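Local coordinates for HTLV-2 integrase catalytic core domain (Human T-cell leukemia virus 2, PDB 6QBT), which forms the catalytic core of the retroviral integrase, the enzyme that inserts viral DNA into host DNA, and binds magnesium in its active site, at residues A[8-13]-A[52-57]. Residues are numbered along the deposited sequence; the frame is centred on the assembly and turned at random.
Sequences HIWQGD and SAFLQA. With MG (magnesium ion), chain B.
Trp-10 of strand 9-19 reaches helix 47-61 with the six-membered half of its indole. Its CZ3 atom lies 3.9 Å from CE1 of Phe-54 and equally close to CB of Ala-57. The next ring atom, CH2, comes within 3.9 Å of Ala-57 O. The Trp-10 and Phe-54 side chains cross at a slant. Phe-54 does not leave the helix pointing at the strand, but CG anti to the backbone N (chi1 -170°) brings CE1 to the indole. Its ring also meets that of Trp-29 and touches Ile-67 of strand 66-68. This tight part is buried and almost wholly apolar. The polar end of Trp-10 is turned elsewhere: NE1 is hydrogen-bonded to Asn-7 OD1. Beyond Trp-10 the segments part. Gln-11 and Asp-13 are partly exposed and do not meet the helix. Asp-13 OD1 binds the magnesium ion at 2.2 Å, and Asp-70 is its other protein ligand in this structure. The strand thus runs from the buried sheet-helix interface to the metal site of the RNase H-like core. Gln-56 and Ser-52 hydrogen-bond to Ser-40 and Lys-42 of strand 37-42, but no hydrogen bond joins the two segments. Between them the contact rests on apolar burial, with the metal ligand lying apart on the same strand.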
ATOM      1  N   HIS A   8      18.647   7.866  -7.185  1.00 36.74           N
ATOM      2  CA  HIS A   8      19.876   7.815  -7.974  1.00 35.47           C
ATOM      3  C   HIS A   8      20.708   6.605  -7.491  1.00 35.74           C
ATOM      4  O   HIS A   8      21.019   5.716  -8.286  1.00 36.22           O
ATOM      5  CB  HIS A   8      20.607   9.160  -7.926  1.00 35.93           C
ATOM      6  CG  HIS A   8      21.890   9.195  -8.701  1.00 40.96           C
ATOM      7  ND1 HIS A   8      22.755  10.265  -8.647  1.00 43.95           N
ATOM      8  CD2 HIS A   8      22.483   8.284  -9.513  1.00 42.57           C
ATOM      9  CE1 HIS A   8      23.818  10.021  -9.393  1.00 43.40           C
ATOM     10  NE2 HIS A   8      23.679   8.823  -9.928  1.00 43.62           N
ATOM     11  N   ILE A   9      21.030   6.545  -6.198  1.00 33.89           N
ATOM     12  CA  ILE A   9      21.902   5.492  -5.662  1.00 34.19           C
ATOM     13  C   ILE A   9      21.360   4.997  -4.324  1.00 33.87           C
ATOM     14  O   ILE A   9      21.167   5.792  -3.407  1.00 33.41           O
ATOM     15  CB  ILE A   9      23.349   5.991  -5.402  1.00 34.73           C
ATOM     16  CG1 ILE A   9      23.987   6.570  -6.668  1.00 33.67           C
ATOM     17  CG2 ILE A   9      24.202   4.864  -4.791  1.00 36.55           C
ATOM     18  CD1 ILE A   9      25.377   7.158  -6.468  1.00 33.75           C
ATOM     19  N   TRP A  10      21.117   3.694  -4.237  1.00 33.22           N
ATOM     20  CA  TRP A  10      20.771   3.019  -2.993  1.00 34.25           C
ATOM     21  C   TRP A  10      21.911   2.151  -2.442  1.00 34.87           C
ATOM     22  O   TRP A  10      22.770   1.682  -3.205  1.00 34.76           O
ATOM     23  CB  TRP A  10      19.610   2.087  -3.228  1.00 35.24           C
ATOM     24  CG  TRP A  10      18.304   2.720  -3.448  1.00 35.23           C
ATOM     25  CD1 TRP A  10      18.029   4.040  -3.611  1.00 35.39           C
ATOM     26  CD2 TRP A  10      17.097   2.035  -3.601  1.00 34.23           C
ATOM     27  NE1 TRP A  10      16.715   4.216  -3.829  1.00 35.08           N
ATOM     28  CE2 TRP A  10      16.105   2.992  -3.826  1.00 35.84           C
ATOM     29  CE3 TRP A  10      16.738   0.686  -3.542  1.00 35.93           C
ATOM     30  CZ2 TRP A  10      14.751   2.651  -3.995  1.00 34.79           C
ATOM     31  CZ3 TRP A  10      15.392   0.339  -3.705  1.00 36.16           C
ATOM     32  CH2 TRP A  10      14.417   1.327  -3.942  1.00 34.87           C
ATOM     33  N   GLN A  11      21.885   1.937  -1.122  1.00 34.53           N
ATOM     34  CA  GLN A  11      22.758   0.962  -0.440  1.00 37.83           C
ATOM     35  C   GLN A  11      21.881  -0.139   0.112  1.00 35.30           C
ATOM     36  O   GLN A  11      20.808   0.148   0.636  1.00 32.67           O
ATOM     37  CB  GLN A  11      23.462   1.591   0.749  1.00 41.87           C
ATOM     38  CG  GLN A  11      24.258   2.832   0.445  1.00 45.40           C
ATOM     39  CD  GLN A  11      25.712   2.558   0.486  1.00 50.90           C
ATOM     40  OE1 GLN A  11      26.197   1.582  -0.111  1.00 54.23           O
ATOM     41  NE2 GLN A  11      26.426   3.387   1.225  1.00 53.85           N
ATOM     42  N   GLY A  12      22.343  -1.383   0.017  1.00 36.01           N
ATOM     43  CA  GLY A  12      21.581  -2.553   0.492  1.00 34.89           C
ATOM     44  C   GLY A  12      22.487  -3.534   1.194  1.00 35.62           C
ATOM     45  O   GLY A  12      23.632  -3.715   0.783  1.00 37.08           O
ATOM     46  N   ASP A  13      21.992  -4.111   2.290  1.00 35.25           N
ATOM     47  CA  ASP A  13      22.628  -5.228   2.970  1.00 34.00           C
ATOM     48  C   ASP A  13      21.540  -6.014   3.705  1.00 35.94           C
ATOM     49  O   ASP A  13      20.405  -5.538   3.892  1.00 32.68           O
ATOM     50  CB  ASP A  13      23.715  -4.736   3.940  1.00 34.80           C
ATOM     51  CG  ASP A  13      24.670  -5.848   4.417  1.00 36.50           C
ATOM     52  OD1 ASP A  13      24.743  -6.978   3.872  1.00 42.03           O
ATOM     53  OD2 ASP A  13      25.389  -5.603   5.387  1.00 39.87           O
ATOM     54  N   SER A  52      12.515 -10.602  -3.893  1.00 34.36           N
ATOM     55  CA  SER A  52      11.284 -10.214  -3.223  1.00 33.20           C
ATOM     56  C   SER A  52      11.440  -8.938  -2.347  1.00 34.59           C
ATOM     57  O   SER A  52      10.638  -8.003  -2.492  1.00 33.91           O
ATOM     58  CB  SER A  52      10.727 -11.357  -2.391  1.00 32.49           C
ATOM     59  OG  SER A  52       9.497 -10.978  -1.766  1.00 31.71           O
ATOM     60  N   ALA A  53      12.454  -8.872  -1.484  1.00 34.07           N
ATOM     61  CA  ALA A  53      12.634  -7.659  -0.654  1.00 36.07           C
ATOM     62  C   ALA A  53      12.940  -6.456  -1.516  1.00 34.69           C
ATOM     63  O   ALA A  53      12.585  -5.339  -1.175  1.00 37.23           O
ATOM     64  CB  ALA A  53      13.758  -7.837   0.356  1.00 35.01           C
ATOM     65  N   PHE A  54      13.640  -6.687  -2.615  1.00 34.86           N
ATOM     66  CA  PHE A  54      14.020  -5.611  -3.502  1.00 35.75           C
ATOM     67  C   PHE A  54      12.790  -5.038  -4.207  1.00 35.07           C
ATOM     68  O   PHE A  54      12.653  -3.817  -4.327  1.00 38.96           O
ATOM     69  CB  PHE A  54      15.089  -6.109  -4.481  1.00 35.51           C
ATOM     70  CG  PHE A  54      15.747  -5.038  -5.305  1.00 35.20           C
ATOM     71  CD1 PHE A  54      16.013  -3.760  -4.801  1.00 36.09           C
ATOM     72  CD2 PHE A  54      16.179  -5.341  -6.599  1.00 38.24           C
ATOM     73  CE1 PHE A  54      16.657  -2.807  -5.582  1.00 36.29           C
ATOM     74  CE2 PHE A  54      16.815  -4.386  -7.387  1.00 35.75           C
ATOM     75  CZ  PHE A  54      17.056  -3.121  -6.880  1.00 36.08           C
ATOM     76  N   LEU A  55      11.886  -5.913  -4.632  1.00 34.84           N
ATOM     77  CA  LEU A  55      10.559  -5.489  -5.135  1.00 35.71           C
ATOM     78  C   LEU A  55       9.712  -4.769  -4.077  1.00 37.34           C
ATOM     79  O   LEU A  55       9.051  -3.808  -4.416  1.00 38.17           O
ATOM     80  CB  LEU A  55       9.754  -6.653  -5.709  1.00 32.90           C
ATOM     81  CG  LEU A  55      10.346  -7.244  -7.000  1.00 33.94           C
ATOM     82  CD1 LEU A  55       9.787  -8.639  -7.293  1.00 34.40           C
ATOM     83  CD2 LEU A  55      10.110  -6.319  -8.180  1.00 33.56           C
ATOM     84  N   GLN A  56       9.706  -5.242  -2.830  1.00 36.93           N
ATOM     85  CA  GLN A  56       9.020  -4.511  -1.768  1.00 38.15           C
ATOM     86  C   GLN A  56       9.572  -3.090  -1.654  1.00 35.09           C
ATOM     87  O   GLN A  56       8.814  -2.129  -1.647  1.00 34.05           O
ATOM     88  CB  GLN A  56       9.107  -5.243  -0.442  1.00 41.75           C
ATOM     89  CG  GLN A  56       8.185  -6.448  -0.427  1.00 49.60           C
ATOM     90  CD  GLN A  56       8.447  -7.449   0.696  1.00 52.87           C
ATOM     91  OE1 GLN A  56       9.527  -7.490   1.301  1.00 60.61           O
ATOM     92  NE2 GLN A  56       7.448  -8.274   0.964  1.00 45.83           N
ATOM     93  N   ALA A  57      10.890  -2.972  -1.595  1.00 34.41           N
ATOM     94  CA  ALA A  57      11.572  -1.671  -1.549  1.00 34.40           C
ATOM     95  C   ALA A  57      11.213  -0.720  -2.708  1.00 34.09           C
ATOM     96  O   ALA A  57      10.941   0.483  -2.510  1.00 34.80           O
ATOM     97  CB  ALA A  57      13.072  -1.903  -1.527  1.00 33.03           C
TER
HETATM   98 MG    MG B 301      25.870  -8.854   4.121  1.00 64.19          MG